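Local structure of adenosine kinase, putative (Trypanosoma brucei, 3OTX) at residues 89-94 / 113-118. The protein probably catalyses the ATP-dependent, magnesium-requiring phosphorylation of adenosine to AMP in purine salvage. The protein carries 1 engineered substitution. Numbering follows the deposited sequence.
Sequences VGCIAD and AVEHTT
Glu115 is gripped through its backbone by Gly90 and Ile92: its N donates to Gly90 O at 2.9 Å, and its O receives Ile92 N at 3.0 Å in a nearly straight bond (N-H...O 175°). Two residues further along, Thr117 N donates to Ile92 O. Glu115 thus bonds the residues on either side of Cys91, which it faces, and Ile92 those on either side of His116, the pattern of parallel strands. Beyond the last backbone bond a water continues the link, accepting from Asp94 N and donating to Thr117 O.

On one face of the sheet, Cys91 SG, anti to its backbone N (chi1 -177°), lies 3.7 Å from Thr117 CG2 and 3.8 Å from Glu115 CB. On the other, Ile92 and His116 run side by side. Ile92 CG1 sits over the imidazole face, 4.2 Å from the centroid and 23° off the ring normal, a CH-pi contact, while Ile92 CD1 reaches Val114 CG2 at 4.0 Å.

The pair belongs to a beta-alpha-beta unit of the ribokinase-like PfkB fold: helix 96-108 connects the two strands, and 91-92 is the outermost strand at this end of the main sheet.

Further out, the Glu115 carboxylate hydrogen-bonds Ser147 OG through OE2, and Leu146 packs on both Cys91 and Glu115. Asp94 OD1 forms a salt bridge with Lys99 of the connecting helix, and Ser122 OG hydrogen-bonds Ala93 N.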
ATOM      1  N   VAL A  89      -1.045 -12.134   0.880  1.00  9.97           N
ATOM      2  CA  VAL A  89      -2.190 -12.785   0.234  1.00 11.60           C
ATOM      3  C   VAL A  89      -2.715 -11.919  -0.916  1.00 10.98           C
ATOM      4  O   VAL A  89      -2.940 -10.712  -0.754  1.00 11.19           O
ATOM      5  CB  VAL A  89      -3.315 -13.095   1.272  1.00 11.40           C
ATOM      6  CG1 VAL A  89      -4.618 -13.586   0.627  1.00 14.16           C
ATOM      7  CG2 VAL A  89      -2.826 -14.191   2.206  1.00 11.33           C
ATOM      8  N   GLY A  90      -2.926 -12.561  -2.067  1.00 12.06           N
ATOM      9  CA  GLY A  90      -3.599 -11.969  -3.207  1.00 12.16           C
ATOM     10  C   GLY A  90      -3.812 -13.060  -4.239  1.00 10.93           C
ATOM     11  O   GLY A  90      -3.550 -14.231  -3.962  1.00 12.57           O
ATOM     12  N   CYS A  91      -4.298 -12.693  -5.439  1.00 11.15           N
ATOM     13  CA  CYS A  91      -4.656 -13.680  -6.422  1.00 11.96           C
ATOM     14  C   CYS A  91      -3.908 -13.356  -7.718  1.00 11.77           C
ATOM     15  O   CYS A  91      -3.882 -12.199  -8.155  1.00 12.20           O
ATOM     16  CB  CYS A  91      -6.177 -13.697  -6.618  1.00 12.03           C
ATOM     17  SG  CYS A  91      -6.766 -14.967  -7.771  1.00 15.53           S
ATOM     18  N   ILE A  92      -3.314 -14.391  -8.299  1.00 12.94           N
ATOM     19  CA  ILE A  92      -2.589 -14.290  -9.557  1.00 12.51           C
ATOM     20  C   ILE A  92      -3.040 -15.414 -10.470  1.00 14.81           C
ATOM     21  O   ILE A  92      -3.839 -16.278 -10.054  1.00 15.80           O
ATOM     22  CB  ILE A  92      -1.056 -14.451  -9.368  1.00 14.51           C
ATOM     23  CG1 ILE A  92      -0.693 -15.806  -8.694  1.00 13.05           C
ATOM     24  CG2 ILE A  92      -0.464 -13.291  -8.580  1.00 16.11           C
ATOM     25  CD1 ILE A  92       0.810 -16.116  -8.639  1.00 13.97           C
ATOM     26  N   ALA A  93      -2.553 -15.384 -11.701  1.00 15.23           N
ATOM     27  CA  ALA A  93      -2.622 -16.542 -12.590  1.00 14.26           C
ATOM     28  C   ALA A  93      -1.261 -17.211 -12.659  1.00 17.15           C
ATOM     29  O   ALA A  93      -0.245 -16.584 -12.351  1.00 15.81           O
ATOM     30  CB  ALA A  93      -3.120 -16.132 -14.015  1.00 15.40           C
ATOM     31  N   ASP A  94      -1.231 -18.474 -13.093  1.00 18.63           N
ATOM     32  CA  ASP A  94       0.053 -19.193 -13.284  1.00 19.90           C
ATOM     33  C   ASP A  94       0.603 -18.872 -14.672  1.00 21.47           C
ATOM     34  O   ASP A  94       0.836 -19.753 -15.522  1.00 21.66           O
ATOM     35  CB  ASP A  94      -0.138 -20.702 -13.082  1.00 24.90           C
ATOM     36  CG  ASP A  94       1.178 -21.453 -12.959  1.00 33.87           C
ATOM     37  OD1 ASP A  94       2.165 -20.879 -12.451  1.00 32.62           O
ATOM     38  OD2 ASP A  94       1.228 -22.629 -13.384  1.00 40.42           O
ATOM     39  N   ALA A 113       1.110 -16.574   0.168  1.00 13.96           N
ATOM     40  CA  ALA A 113      -0.078 -17.397   0.311  1.00 14.67           C
ATOM     41  C   ALA A 113      -1.117 -16.963  -0.723  1.00 11.77           C
ATOM     42  O   ALA A 113      -2.234 -16.536  -0.393  1.00 14.42           O
ATOM     43  CB  ALA A 113      -0.616 -17.297   1.741  1.00 14.34           C
ATOM     44  N   VAL A 114      -0.723 -17.056  -2.001  1.00 12.72           N
ATOM     45  CA  VAL A 114      -1.552 -16.538  -3.116  1.00 12.48           C
ATOM     46  C   VAL A 114      -2.458 -17.596  -3.703  1.00 13.18           C
ATOM     47  O   VAL A 114      -2.156 -18.811  -3.639  1.00 16.95           O
ATOM     48  CB  VAL A 114      -0.653 -15.907  -4.245  1.00 12.58           C
ATOM     49  CG1 VAL A 114       0.050 -14.644  -3.694  1.00 12.81           C
ATOM     50  CG2 VAL A 114       0.361 -16.936  -4.781  1.00 14.10           C
ATOM     51  N   GLU A 115      -3.591 -17.112  -4.189  1.00 13.29           N
ATOM     52  CA  GLU A 115      -4.529 -17.912  -4.942  1.00 13.01           C
ATOM     53  C   GLU A 115      -4.091 -17.936  -6.389  1.00 14.84           C
ATOM     54  O   GLU A 115      -3.547 -16.949  -6.843  1.00 14.20           O
ATOM     55  CB  GLU A 115      -5.918 -17.269  -4.841  1.00 14.04           C
ATOM     56  CG  GLU A 115      -7.029 -18.104  -5.488  1.00 16.54           C
ATOM     57  CD  GLU A 115      -8.413 -17.607  -5.171  1.00 15.87           C
ATOM     58  OE1 GLU A 115      -8.548 -16.462  -4.697  1.00 15.02           O
ATOM     59  OE2 GLU A 115      -9.392 -18.371  -5.452  1.00 18.63           O
ATOM     60  N   HIS A 116      -4.359 -19.026  -7.102  1.00 14.91           N
ATOM     61  CA  HIS A 116      -4.205 -19.034  -8.553  1.00 16.60           C
ATOM     62  C   HIS A 116      -5.561 -19.172  -9.172  1.00 19.61           C
ATOM     63  O   HIS A 116      -6.398 -19.963  -8.703  1.00 22.49           O
ATOM     64  CB  HIS A 116      -3.343 -20.193  -9.058  1.00 16.35           C
ATOM     65  CG  HIS A 116      -1.929 -20.134  -8.582  1.00 20.64           C
ATOM     66  ND1 HIS A 116      -0.880 -19.745  -9.389  1.00 32.25           N
ATOM     67  CD2 HIS A 116      -1.401 -20.376  -7.366  1.00 17.61           C
ATOM     68  CE1 HIS A 116       0.241 -19.777  -8.690  1.00 25.81           C
ATOM     69  NE2 HIS A 116      -0.045 -20.160  -7.462  1.00 28.14           N
ATOM     70  N   THR A 117      -5.793 -18.384 -10.212  1.00 19.48           N
ATOM     71  CA  THR A 117      -7.043 -18.463 -10.968  1.00 19.79           C
ATOM     72  C   THR A 117      -6.734 -18.663 -12.453  1.00 21.62           C
ATOM     73  O   THR A 117      -5.636 -18.313 -12.932  1.00 19.60           O
ATOM     74  CB  THR A 117      -7.930 -17.189 -10.755  1.00 19.51           C
ATOM     75  OG1 THR A 117      -9.172 -17.329 -11.469  1.00 18.74           O
ATOM     76  CG2 THR A 117      -7.253 -15.923 -11.269  1.00 15.67           C
ATOM     77  N   THR A 118      -7.697 -19.230 -13.184  1.00 21.95           N
ATOM     78  CA  THR A 118      -7.590 -19.296 -14.627  1.00 22.19           C
ATOM     79  C   THR A 118      -8.561 -18.303 -15.291  1.00 23.07           C
ATOM     80  O   THR A 118      -8.710 -18.276 -16.525  1.00 26.90           O
ATOM     81  CB  THR A 118      -7.850 -20.739 -15.109  1.00 25.06           C
ATOM     82  OG1 THR A 118      -9.199 -21.102 -14.788  1.00 25.47           O
ATOM     83  CG2 THR A 118      -6.860 -21.732 -14.425  1.00 24.72           C
TER
HETATM   84  O   HOH W   1      -3.629 -19.800 -13.929  1.00 18.86           O